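Local coordinates for protein haloacid dehalogenase-like hydrolase (Bacteroides thetaiotaomicron, PDB 2RBK) that probably acts as a magnesium-dependent phosphatase of the haloacid dehalogenase superfamily, here holding a vanadium oxyanion in its active site in place of the transferring phosphoryl group, at residues T12-E17 against I50-E55; V79-A84 against K188-D193; C104-E109 against E140-K145; A222-A227 against K256-I261. All coordinates share one frame; numbering follows the deposited sequence. Where two conformers were deposited one is given.

Contact 1 of 4, residues T12-E17 against I50-E55; sequences TLVSFE and INNLSE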
loop_
_atom_site.group_PDB
_atom_site.type_symbol
_atom_site.label_atom_id
_atom_site.label_comp_id
_atom_site.label_asym_id
_atom_site.label_seq_id
_atom_site.Cartn_x
_atom_site.Cartn_y
_atom_site.Cartn_z
ATOM N N THR A 12 5.819 6.808 -4.741
ATOM C CA THR A 12 6.260 7.589 -3.567
ATOM C C THR A 12 7.740 7.319 -3.306
ATOM O O THR A 12 8.549 8.264 -3.338
ATOM C CB THR A 12 5.345 7.252 -2.376
ATOM O OG1 THR A 12 4.011 7.640 -2.695
ATOM C CG2 THR A 12 5.823 8.026 -1.121
ATOM N N LEU A 13 8.104 6.062 -3.092
ATOM C CA LEU A 13 9.502 5.638 -3.089
ATOM C C LEU A 13 9.977 5.207 -4.472
ATOM O O LEU A 13 11.055 5.591 -4.861
ATOM C CB LEU A 13 9.729 4.463 -2.098
ATOM C CG LEU A 13 9.542 4.841 -0.635
ATOM C CD1 LEU A 13 9.603 3.547 0.205
ATOM C CD2 LEU A 13 10.584 5.822 -0.165
ATOM N N VAL A 14 9.197 4.400 -5.168
ATOM C CA VAL A 14 9.562 3.816 -6.468
ATOM C C VAL A 14 8.799 4.510 -7.567
ATOM O O VAL A 14 7.572 4.548 -7.571
ATOM C CB VAL A 14 9.274 2.295 -6.470
ATOM C CG1 VAL A 14 9.639 1.692 -7.872
ATOM C CG2 VAL A 14 10.011 1.575 -5.416
ATOM N N SER A 15 9.550 5.065 -8.537
ATOM C CA SER A 15 8.970 5.752 -9.658
ATOM C C SER A 15 8.213 4.830 -10.590
ATOM O O SER A 15 8.758 3.799 -10.989
ATOM C CB SER A 15 10.108 6.407 -10.424
ATOM O OG SER A 15 9.629 6.942 -11.651
ATOM N N PHE A 16 7.027 5.204 -11.040
ATOM C CA PHE A 16 6.300 4.436 -12.033
ATOM C C PHE A 16 6.978 4.581 -13.386
ATOM O O PHE A 16 6.832 3.717 -14.245
ATOM C CB PHE A 16 4.856 4.907 -12.154
ATOM C CG PHE A 16 3.942 4.424 -11.084
ATOM C CD1 PHE A 16 3.567 3.112 -10.996
ATOM C CD2 PHE A 16 3.410 5.293 -10.109
ATOM C CE1 PHE A 16 2.677 2.665 -10.007
ATOM C CE2 PHE A 16 2.547 4.798 -9.192
ATOM C CZ PHE A 16 2.150 3.511 -9.064
ATOM N N GLU A 17 7.670 5.687 -13.590
ATOM C CA GLU A 17 8.274 5.952 -14.922
ATOM C C GLU A 17 9.596 5.229 -15.073
ATOM O O GLU A 17 9.859 4.691 -16.161
ATOM C CB GLU A 17 8.267 7.475 -15.117
ATOM C CG GLU A 17 6.875 8.125 -15.155
ATOM C CD GLU A 17 6.141 8.419 -13.868
ATOM O OE1 GLU A 17 6.690 8.588 -12.737
ATOM O OE2 GLU A 17 4.879 8.473 -13.970
ATOM N N ILE A 50 6.529 -7.490 -2.670
ATOM C CA ILE A 50 7.426 -6.346 -2.409
ATOM C C ILE A 50 8.803 -6.754 -2.896
ATOM O O ILE A 50 9.666 -7.246 -2.135
ATOM C CB ILE A 50 7.395 -5.913 -0.937
ATOM C CG1 ILE A 50 6.007 -5.494 -0.536
ATOM C CG2 ILE A 50 8.409 -4.783 -0.734
ATOM C CD1 ILE A 50 5.850 -5.133 0.922
ATOM N N ASN A 51 9.041 -6.579 -4.192
ATOM C CA ASN A 51 10.244 -7.015 -4.898
ATOM C C ASN A 51 11.040 -5.802 -5.367
ATOM O O ASN A 51 11.965 -5.976 -6.156
ATOM C CB ASN A 51 9.897 -7.926 -6.089
ATOM C CG ASN A 51 9.247 -7.147 -7.228
ATOM O OD1 ASN A 51 8.702 -6.062 -7.055
ATOM N ND2 ASN A 51 9.271 -7.692 -8.451
ATOM N N ASN A 52 10.711 -4.608 -4.882
ATOM C CA ASN A 52 11.239 -3.347 -5.462
ATOM C C ASN A 52 11.909 -2.477 -4.426
ATOM O O ASN A 52 12.218 -1.326 -4.710
ATOM C CB ASN A 52 10.107 -2.656 -6.224
ATOM C CG ASN A 52 8.903 -2.301 -5.381
ATOM O OD1 ASN A 52 8.836 -2.692 -4.187
ATOM N ND2 ASN A 52 7.941 -1.651 -6.026
ATOM N N LEU A 53 12.208 -3.019 -3.209
ATOM C CA LEU A 53 12.789 -2.285 -2.144
ATOM C C LEU A 53 14.181 -2.743 -1.749
ATOM O O LEU A 53 14.706 -2.342 -0.708
ATOM C CB LEU A 53 11.922 -2.250 -0.874
ATOM C CG LEU A 53 10.568 -1.591 -1.018
ATOM C CD1 LEU A 53 9.904 -1.620 0.372
ATOM C CD2 LEU A 53 10.705 -0.182 -1.545
ATOM N N SER A 54 14.859 -3.592 -2.557
ATOM C CA SER A 54 16.139 -4.151 -2.130
ATOM C C SER A 54 17.172 -3.107 -1.783
ATOM O O SER A 54 17.964 -3.327 -0.905
ATOM C CB SER A 54 16.690 -5.131 -3.162
ATOM O OG SER A 54 16.978 -4.510 -4.376
ATOM N N GLU A 55 17.169 -1.975 -2.453
ATOM C CA GLU A 55 18.158 -0.970 -2.081
ATOM C C GLU A 55 18.045 -0.509 -0.627
ATOM O O GLU A 55 19.040 -0.312 0.111
ATOM C CB GLU A 55 18.088 0.224 -3.027
ATOM C CG GLU A 55 18.421 -0.187 -4.446
ATOM C CD GLU A 55 17.806 0.723 -5.461
ATOM O OE1 GLU A 55 16.599 1.000 -5.341
ATOM O OE2 GLU A 55 18.463 1.139 -6.391
#
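V14 meets N52 through its CG2 methyl, which lies 3.7 Å from the backbone O of N52 and 3.9 Å from that residue's ND2. Its other methyl, CG1, stays at the margin of the same amide, so the valine fork crosses the asparagine side chain aslant. No hydrogen bond joins the two: the hydrocarbon simply rests against a polar group. V14 points CG1 away from its own backbone N (chi1 179°), which turns CG2 toward the 50-55 segment. The purely apolar part of the contact gathers round L53, whose CD2 is 4.3 Å from V14 CG2 and equally 4.3 Å from CD1 of L13. These branched aliphatic chains suit a buried seam because they fill it without asking for polar partners. Further out, L13 and L53 both pack on I41 of strand 38-42, and L13 also touches T25 of helix 23-34. L53 stands at the N-cap of helix 54-58, so the seam lies right where that helix starts. N52 folds its amide over its own backbone (chi1 60°), and the side chain reaches D10 and R45, linking this packing to the magnesium site. Within the 12-17 loop, T12 OG1 is hydrogen-bonded to D8 OD1 and S15 OG to D247 OD2. D8, D10 and T12 fit the DxDx(T/V) signature of haloacid dehalogenase-like enzymes, and the contact backs the loop that follows this motif at the end of strand 4-7 in the Rossmann-like core.

Contact 2 of 4, residues V79-A84 against K188-D193; sequences VIYKSA and KQKGID. With VN4 (oxido(dioxo)vanadium), chain C.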
loop_
_atom_site.group_PDB
_atom_site.type_symbol
_atom_site.label_atom_id
_atom_site.label_comp_id
_atom_site.label_asym_id
_atom_site.label_seq_id
_atom_site.Cartn_x
_atom_site.Cartn_y
_atom_site.Cartn_z
ATOM N N VAL A 79 4.719 -10.427 13.712
ATOM C CA VAL A 79 3.428 -9.875 13.264
ATOM C C VAL A 79 2.784 -9.129 14.432
ATOM O O VAL A 79 2.644 -9.710 15.537
ATOM C CB VAL A 79 2.507 -10.986 12.713
ATOM C CG1 VAL A 79 1.156 -10.381 12.386
ATOM C CG2 VAL A 79 3.153 -11.687 11.517
ATOM N N ILE A 80 2.451 -7.885 14.219
ATOM C CA ILE A 80 1.820 -7.063 15.265
ATOM C C ILE A 80 0.346 -6.884 15.084
ATOM O O ILE A 80 -0.349 -6.497 16.049
ATOM C CB ILE A 80 2.557 -5.726 15.455
ATOM C CG1 ILE A 80 2.389 -4.786 14.250
ATOM C CG2 ILE A 80 4.016 -5.937 15.824
ATOM C CD1 ILE A 80 2.832 -3.390 14.502
ATOM N N TYR A 81 -0.186 -7.141 13.885
ATOM C CA TYR A 81 -1.597 -7.012 13.600
ATOM C C TYR A 81 -1.878 -7.698 12.274
ATOM O O TYR A 81 -1.100 -7.559 11.332
ATOM C CB TYR A 81 -2.074 -5.536 13.515
ATOM C CG TYR A 81 -3.507 -5.433 13.089
ATOM C CD1 TYR A 81 -4.564 -5.815 13.906
ATOM C CD2 TYR A 81 -3.827 -5.001 11.807
ATOM C CE1 TYR A 81 -5.868 -5.765 13.484
ATOM C CE2 TYR A 81 -5.131 -4.970 11.370
ATOM C CZ TYR A 81 -6.171 -5.339 12.206
ATOM O OH TYR A 81 -7.478 -5.277 11.827
ATOM N N LYS A 82 -3.003 -8.395 12.177
ATOM C CA LYS A 82 -3.478 -8.898 10.893
ATOM C C LYS A 82 -4.993 -8.998 10.956
ATOM O O LYS A 82 -5.596 -8.903 12.036
ATOM C CB LYS A 82 -2.846 -10.226 10.519
ATOM C CG LYS A 82 -2.897 -11.346 11.538
ATOM C CD LYS A 82 -2.496 -12.680 10.943
ATOM C CE LYS A 82 -2.967 -13.885 11.732
ATOM N NZ LYS A 82 -2.197 -15.145 11.610
ATOM N N SER A 83 -5.575 -9.194 9.786
ATOM C CA SER A 83 -7.001 -9.331 9.683
ATOM C C SER A 83 -7.352 -10.272 8.536
ATOM O O SER A 83 -6.500 -10.662 7.767
ATOM C CB SER A 83 -7.703 -7.964 9.453
ATOM O OG SER A 83 -7.329 -7.453 8.200
ATOM N N ALA A 84 -8.625 -10.598 8.438
ATOM C CA ALA A 84 -9.127 -11.435 7.362
ATOM C C ALA A 84 -10.521 -10.922 6.997
ATOM O O ALA A 84 -11.277 -10.415 7.825
ATOM C CB ALA A 84 -9.174 -12.876 7.742
ATOM N N LYS A 188 -4.369 2.169 5.623
ATOM C CA LYS A 188 -3.030 2.495 6.136
ATOM C C LYS A 188 -3.062 3.256 7.451
ATOM O O LYS A 188 -2.079 3.200 8.203
ATOM C CB LYS A 188 -2.238 3.212 5.061
ATOM C CG LYS A 188 -1.903 2.370 3.854
ATOM C CD LYS A 188 -1.205 3.130 2.787
ATOM C CE LYS A 188 -1.058 2.298 1.505
ATOM N NZ LYS A 188 -0.165 2.937 0.496
ATOM N N GLN A 189 -4.120 3.997 7.717
ATOM C CA GLN A 189 -4.275 4.667 9.024
ATOM C C GLN A 189 -4.221 3.688 10.172
ATOM O O GLN A 189 -3.610 3.947 11.226
ATOM C CB GLN A 189 -5.592 5.467 9.080
ATOM C CG GLN A 189 -6.266 5.760 10.366
ATOM C CD GLN A 189 -7.437 6.686 10.263
ATOM O OE1 GLN A 189 -7.803 7.097 9.154
ATOM N NE2 GLN A 189 -8.023 7.101 11.400
ATOM N N LYS A 190 -4.928 2.538 10.041
ATOM C CA LYS A 190 -4.856 1.460 11.043
ATOM C C LYS A 190 -3.443 0.988 11.194
ATOM O O LYS A 190 -2.957 0.717 12.301
ATOM C CB LYS A 190 -5.768 0.293 10.603
ATOM C CG LYS A 190 -5.649 -1.000 11.410
ATOM C CD LYS A 190 -5.999 -0.858 12.832
ATOM C CE LYS A 190 -6.268 -2.245 13.468
ATOM N NZ LYS A 190 -6.528 -2.163 14.939
ATOM N N GLY A 191 -2.726 0.839 10.063
ATOM C CA GLY A 191 -1.344 0.422 10.119
ATOM C C GLY A 191 -0.483 1.387 10.943
ATOM O O GLY A 191 0.323 0.938 11.755
ATOM N N ILE A 192 -0.670 2.691 10.730
ATOM C CA ILE A 192 0.070 3.647 11.532
ATOM C C ILE A 192 -0.189 3.437 12.995
ATOM O O ILE A 192 0.705 3.394 13.820
ATOM C CB ILE A 192 -0.258 5.114 11.117
ATOM C CG1 ILE A 192 0.384 5.398 9.756
ATOM C CG2 ILE A 192 0.194 6.075 12.193
ATOM C CD1 ILE A 192 0.163 6.808 9.218
ATOM N N ASP A 193 -1.476 3.279 13.352
ATOM C CA ASP A 193 -1.834 3.112 14.760
ATOM C C ASP A 193 -1.148 1.894 15.358
ATOM O O ASP A 193 -0.679 1.936 16.484
ATOM C CB ASP A 193 -3.343 2.980 14.895
ATOM C CG ASP A 193 -4.099 4.259 14.642
ATOM O OD1 ASP A 193 -3.439 5.342 14.670
ATOM O OD2 ASP A 193 -5.331 4.137 14.440
HETATM V V VN4 C . 1.474 1.783 -2.632
HETATM O O1 VN4 C . 2.945 1.071 -2.318
HETATM O O2 VN4 C . 1.263 2.823 -4.036
HETATM O O3 VN4 C . -0.142 1.134 -2.048
HETATM O O HOH W 1 1.281 -0.007 -3.759
#
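K190 lays the end of its chain across Y81, its CE carbon 3.3 Å above the ring plane and offset toward the rim. This is the tight part of the contact: CE comes within 3.3 Å of Y81 CZ, a CH-pi approach over the face, while the ammonium NZ stands 4.3 Å from the ring centroid in a cation-pi pair. The lysine reaches this place because its chain bends early, at chi2 (62°), and crosses the tyrosine at about a right angle. Tyrosine suits the position by offering an electron-rich face together with a hydroxyl, which is hydrogen-bonded to D186 OD1; NZ in turn makes a salt bridge to E194. The rest is loose. Both residues are partly exposed, only 108 Å² is buried in all, and the nearest CA atoms, of Y81 and G191, are 8.2 Å apart. A leucine in place of Y81 would probably leave the ammonium group of K190 without its pi partner and D186 without the phenol hydroxyl. On the other side of the same helical turn, K188 extends inward and gives a hydrogen bond of 3.1 Å from NZ to O3 of the vanadium group, with D215 as its salt-bridge partner. Two lysines two residues apart thus do different work: K188 serves the bound group, whereas K190 joins strand 78-82 to helix 188-199 through CH-pi packing and what is probably a mainly electrostatic cation-pi attraction.

Contact 3 of 4, residues C104-E109 against E140-K145; sequences CIFVEE and EEASNK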
loop_
_atom_site.group_PDB
_atom_site.type_symbol
_atom_site.label_atom_id
_atom_site.label_comp_id
_atom_site.label_asym_id
_atom_site.label_seq_id
_atom_site.Cartn_x
_atom_site.Cartn_y
_atom_site.Cartn_z
ATOM N N CYS A 104 -9.184 -11.453 -10.482
ATOM C CA CYS A 104 -9.080 -11.027 -9.086
ATOM C C CYS A 104 -7.943 -11.802 -8.424
ATOM O O CYS A 104 -7.840 -13.010 -8.599
ATOM C CB CYS A 104 -10.392 -11.260 -8.357
ATOM S SG CYS A 104 -10.480 -10.511 -6.709
ATOM N N ILE A 105 -7.103 -11.073 -7.705
ATOM C CA ILE A 105 -6.032 -11.626 -6.870
ATOM C C ILE A 105 -6.575 -11.839 -5.478
ATOM O O ILE A 105 -7.331 -11.016 -4.913
ATOM C CB ILE A 105 -4.814 -10.701 -6.864
ATOM C CG1 ILE A 105 -4.208 -10.557 -8.259
ATOM C CG2 ILE A 105 -3.794 -11.066 -5.836
ATOM C CD1 ILE A 105 -3.247 -9.405 -8.387
ATOM N N PHE A 106 -6.221 -12.993 -4.890
ATOM C CA PHE A 106 -6.603 -13.358 -3.521
ATOM C C PHE A 106 -5.358 -13.602 -2.727
ATOM O O PHE A 106 -4.561 -14.491 -3.098
ATOM C CB PHE A 106 -7.527 -14.586 -3.502
ATOM C CG PHE A 106 -8.864 -14.362 -4.165
ATOM C CD1 PHE A 106 -9.006 -14.482 -5.542
ATOM C CD2 PHE A 106 -9.980 -14.009 -3.428
ATOM C CE1 PHE A 106 -10.205 -14.248 -6.130
ATOM C CE2 PHE A 106 -11.188 -13.819 -4.029
ATOM C CZ PHE A 106 -11.307 -13.918 -5.410
ATOM N N VAL A 107 -5.143 -12.865 -1.657
ATOM C CA VAL A 107 -3.933 -12.929 -0.887
ATOM C C VAL A 107 -4.230 -13.538 0.490
ATOM O O VAL A 107 -5.081 -13.017 1.225
ATOM C CB VAL A 107 -3.269 -11.534 -0.689
ATOM C CG1 VAL A 107 -1.881 -11.775 -0.140
ATOM C CG2 VAL A 107 -3.272 -10.722 -1.941
ATOM N N GLU A 108 -3.531 -14.600 0.816
ATOM C CA GLU A 108 -3.545 -15.252 2.114
ATOM C C GLU A 108 -2.278 -14.840 2.846
ATOM O O GLU A 108 -1.400 -14.188 2.304
ATOM C CB GLU A 108 -3.588 -16.754 1.944
ATOM C CG GLU A 108 -4.819 -17.256 1.193
ATOM C CD GLU A 108 -4.607 -18.686 0.771
ATOM O OE1 GLU A 108 -4.809 -19.647 1.506
ATOM O OE2 GLU A 108 -4.147 -18.866 -0.374
ATOM N N GLU A 109 -2.161 -15.239 4.127
ATOM C CA GLU A 109 -0.976 -14.862 4.881
ATOM C C GLU A 109 0.324 -15.317 4.207
ATOM O O GLU A 109 1.275 -14.552 4.181
ATOM C CB GLU A 109 -1.090 -15.452 6.289
ATOM C CG GLU A 109 0.042 -14.970 7.158
ATOM C CD GLU A 109 0.049 -15.309 8.617
ATOM O OE1 GLU A 109 -0.674 -16.234 9.019
ATOM O OE2 GLU A 109 0.792 -14.622 9.401
ATOM N N GLU A 140 -13.441 -20.953 -7.552
ATOM C CA GLU A 140 -13.997 -21.824 -6.548
ATOM C C GLU A 140 -13.021 -22.036 -5.404
ATOM O O GLU A 140 -13.354 -21.899 -4.210
ATOM C CB GLU A 140 -14.479 -23.155 -7.154
ATOM C CG GLU A 140 -15.192 -24.009 -6.136
ATOM C CD GLU A 140 -16.580 -23.533 -5.798
ATOM O OE1 GLU A 140 -16.761 -22.786 -4.810
ATOM O OE2 GLU A 140 -17.495 -23.949 -6.575
ATOM N N GLU A 141 -11.803 -22.376 -5.768
ATOM C CA GLU A 141 -10.826 -22.598 -4.702
ATOM C C GLU A 141 -10.560 -21.314 -3.936
ATOM O O GLU A 141 -10.459 -21.307 -2.701
ATOM C CB GLU A 141 -9.505 -23.066 -5.290
ATOM C CG GLU A 141 -9.431 -24.477 -5.621
ATOM C CD GLU A 141 -8.059 -25.052 -5.944
ATOM O OE1 GLU A 141 -7.002 -24.411 -5.680
ATOM O OE2 GLU A 141 -8.045 -26.131 -6.484
ATOM N N ALA A 142 -10.382 -20.208 -4.631
ATOM C CA ALA A 142 -10.185 -18.908 -3.955
ATOM C C ALA A 142 -11.288 -18.544 -3.018
ATOM O O ALA A 142 -11.098 -17.957 -1.899
ATOM C CB ALA A 142 -10.045 -17.841 -5.028
ATOM N N SER A 143 -12.518 -18.853 -3.392
ATOM C CA SER A 143 -13.653 -18.404 -2.600
ATOM C C SER A 143 -13.671 -19.083 -1.235
ATOM O O SER A 143 -14.411 -18.586 -0.369
ATOM C CB SER A 143 -14.853 -18.718 -3.512
ATOM O OG SER A 143 -15.299 -20.047 -3.294
ATOM N N ASN A 144 -12.898 -20.125 -1.047
ATOM C CA ASN A 144 -12.866 -20.857 0.202
ATOM C C ASN A 144 -11.662 -20.577 1.085
ATOM O O ASN A 144 -11.560 -21.184 2.175
ATOM C CB ASN A 144 -12.936 -22.393 -0.066
ATOM C CG ASN A 144 -14.321 -22.686 -0.669
ATOM O OD1 ASN A 144 -15.310 -22.128 -0.129
ATOM N ND2 ASN A 144 -14.321 -23.538 -1.674
ATOM N N LYS A 145 -10.749 -19.746 0.696
ATOM C CA LYS A 145 -9.522 -19.401 1.384
ATOM C C LYS A 145 -9.793 -18.390 2.490
ATOM O O LYS A 145 -10.713 -17.612 2.417
ATOM C CB LYS A 145 -8.529 -18.767 0.382
ATOM C CG LYS A 145 -8.039 -19.774 -0.722
ATOM C CD LYS A 145 -7.089 -19.072 -1.678
ATOM C CE LYS A 145 -6.456 -20.040 -2.672
ATOM N NZ LYS A 145 -5.283 -20.707 -2.046
#
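The F106 ring carries the CB methyl of A142 over one face, 3.6 Å above its plane and somewhat toward the rim at CD1. The geometry is that of a CH-pi contact, with CB 3.7 Å from the ring centroid and 17° off the normal. Alanine suits the place because its small side chain lets helix 139-143 come close, A142 CA lying 6.6 Å from F106 CA. The other flat group, the E108 carboxylate, is approached from above: in the conformer given, K145 NZ makes a salt bridge to E108 OE2 at 2.7 Å, from 41° out of the plane. K145 crosses the glutamate at about a right angle, and a turn in its last torsion (chi4 -83°) brings the ammonium group back onto that oxygen. A glutamine in place of E108 would probably keep the reach but leave the K145 ammonium without its countercharge at this partly exposed margin. F106 also packs on A94 of helix 87-100, on C115 and on M150, while K91 and Q87 hydrogen-bond S143 O. An antiparallel sheet of strands 112-115, 104-107 and 149-152, with helices laid on one face, is consistent with the alpha/beta cap domain of Cof-type members of this superfamily.

Contact 4 of 4, residues A222-A227 against K256-I261; sequences AAIGVA and KHFGII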
loop_
_atom_site.group_PDB
_atom_site.type_symbol
_atom_site.label_atom_id
_atom_site.label_comp_id
_atom_site.label_asym_id
_atom_site.label_seq_id
_atom_site.Cartn_x
_atom_site.Cartn_y
_atom_site.Cartn_z
ATOM N N ALA A 222 -1.821 11.001 9.929
ATOM C CA ALA A 222 -0.510 11.362 10.433
ATOM C C ALA A 222 -0.485 12.834 10.830
ATOM O O ALA A 222 -1.262 13.650 10.334
ATOM C CB ALA A 222 0.558 11.081 9.392
ATOM N N ALA A 223 0.427 13.206 11.749
ATOM C CA ALA A 223 0.520 14.598 12.132
ATOM C C ALA A 223 0.802 15.492 10.932
ATOM O O ALA A 223 0.251 16.614 10.817
ATOM C CB ALA A 223 1.523 14.803 13.262
ATOM N N ILE A 224 1.686 15.044 10.062
ATOM C CA ILE A 224 2.075 15.750 8.847
ATOM C C ILE A 224 1.929 14.769 7.706
ATOM O O ILE A 224 2.601 13.717 7.736
ATOM C CB ILE A 224 3.466 16.334 8.925
ATOM C CG1 ILE A 224 3.608 17.334 10.089
ATOM C CG2 ILE A 224 3.840 16.965 7.576
ATOM C CD1 ILE A 224 5.029 17.719 10.411
ATOM N N GLY A 225 1.133 15.093 6.717
ATOM C CA GLY A 225 0.989 14.287 5.502
ATOM C C GLY A 225 1.611 14.999 4.300
ATOM O O GLY A 225 1.334 16.205 4.110
ATOM N N VAL A 226 2.420 14.301 3.563
ATOM C CA VAL A 226 3.092 14.810 2.398
ATOM C C VAL A 226 2.599 14.084 1.142
ATOM O O VAL A 226 2.721 12.867 1.045
ATOM C CB VAL A 226 4.632 14.607 2.529
ATOM C CG1 VAL A 226 5.319 15.023 1.231
ATOM C CG2 VAL A 226 5.147 15.345 3.730
ATOM N N ALA A 227 2.094 14.857 0.176
ATOM C CA ALA A 227 1.690 14.311 -1.133
ATOM C C ALA A 227 2.754 14.557 -2.151
ATOM O O ALA A 227 3.361 15.619 -2.226
ATOM C CB ALA A 227 0.395 14.972 -1.630
ATOM N N LYS A 256 13.903 17.613 3.920
ATOM C CA LYS A 256 14.709 18.811 4.209
ATOM C C LYS A 256 13.809 19.968 4.685
ATOM O O LYS A 256 14.151 20.681 5.618
ATOM C CB LYS A 256 15.550 19.222 3.008
ATOM C CG LYS A 256 16.688 18.276 2.735
ATOM C CD LYS A 256 17.402 18.567 1.419
ATOM C CE LYS A 256 18.651 17.693 1.210
ATOM N NZ LYS A 256 19.441 18.135 -0.038
ATOM N N HIS A 257 12.691 20.168 4.014
ATOM C CA HIS A 257 11.781 21.249 4.372
ATOM C C HIS A 257 11.340 21.209 5.813
ATOM O O HIS A 257 11.226 22.238 6.484
ATOM C CB HIS A 257 10.550 21.183 3.443
ATOM C CG HIS A 257 9.421 22.048 3.944
ATOM N ND1 HIS A 257 9.478 23.432 3.883
ATOM C CD2 HIS A 257 8.283 21.731 4.595
ATOM C CE1 HIS A 257 8.347 23.905 4.450
ATOM N NE2 HIS A 257 7.646 22.902 4.888
ATOM N N PHE A 258 11.060 19.995 6.317
ATOM C CA PHE A 258 10.618 19.841 7.690
ATOM C C PHE A 258 11.762 19.763 8.699
ATOM O O PHE A 258 11.542 19.748 9.900
ATOM C CB PHE A 258 9.672 18.638 7.816
ATOM C CG PHE A 258 8.344 18.872 7.176
ATOM C CD1 PHE A 258 7.970 18.227 5.977
ATOM C CD2 PHE A 258 7.454 19.748 7.745
ATOM C CE1 PHE A 258 6.753 18.503 5.408
ATOM C CE2 PHE A 258 6.224 19.977 7.193
ATOM C CZ PHE A 258 5.878 19.370 6.021
ATOM N N GLY A 259 12.992 19.681 8.248
ATOM C CA GLY A 259 14.130 19.520 9.118
ATOM C C GLY A 259 14.304 18.108 9.631
ATOM O O GLY A 259 15.001 17.897 10.655
ATOM N N ILE A 260 13.687 17.147 9.000
ATOM C CA ILE A 260 13.900 15.737 9.339
ATOM C C ILE A 260 15.375 15.404 9.150
ATOM O O ILE A 260 15.985 14.663 9.925
ATOM C CB ILE A 260 12.993 14.807 8.486
ATOM C CG1 ILE A 260 11.486 15.108 8.593
ATOM C CG2 ILE A 260 13.287 13.351 8.771
ATOM C CD1 ILE A 260 10.951 14.970 9.978
ATOM N N ILE A 261 15.925 15.968 8.072
ATOM C CA ILE A 261 17.319 15.881 7.694
ATOM C C ILE A 261 17.761 17.270 7.294
ATOM O O ILE A 261 16.946 18.224 7.257
ATOM C CB ILE A 261 17.532 14.882 6.520
ATOM C CG1 ILE A 261 16.867 15.333 5.264
ATOM C CG2 ILE A 261 17.045 13.474 6.873
ATOM C CD1 ILE A 261 17.039 14.500 4.032
ATOM O OXT ILE A 261 19.005 17.439 7.068
#
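F258 is the residue of K256-I261 that meets I224 and V226. K256 uses its backbone, its O accepting a bond from G259 N as the helix closes. H257 then places CD2 3.5 Å above the centre of the F258 ring, and its own ring stacks with Y241 of the next strand. F258 itself points from the helix end to strand 224-227, its ring swung back beside its backbone N (chi1 -71°). The far tip of the phenyl does the touching: CZ lies 3.5 Å from I224 CG2, and CE1 is 3.9 Å from V226 CG2. I224 adds its CD1, 4.1 Å from CE2. The two beta-branched residues suit a strand, and with G225 between them, they offer their methyls on the same side of the sheet. M207 of the adjoining strand touches the phenyl as well, and Y241 meets it edge-to-face. G259 ends the helix in a Schellman motif, for which its positive phi (78°) is readily taken by a residue without a side chain. I260 continues onto M255 and L37, and the C-terminal I261 onto alanines of helix 23-34. No hydrogen bond crosses here: between these segments the last helix is held to the sheet by apolar packing, and the rings of H257 and Y241 probably help fix how the phenyl is turned.

Overall arrangement
Contact 1 is the buried member of the set, contact 2 lies at the surface, and contacts 3 and 4 are partly buried. Contacts 2 and 4 reach the same mixed sheet, 78-82 being one of its edge strands and 224-227 lying next to the other edge; they touch where I192 packs on A222. Contact 3 belongs to the separate antiparallel sheet, its centre about 38 Å from that of contact 4, and is nested within the chain loop closed by contact 2, to which the salt bridge K82-E109 ties it. Chemistry follows place: aliphatic side chains packed on one another and on an asparagine amide near the metal site in contact 1, aromatic and aliphatic in contact 4, and charged groups added in contacts 2 and 3.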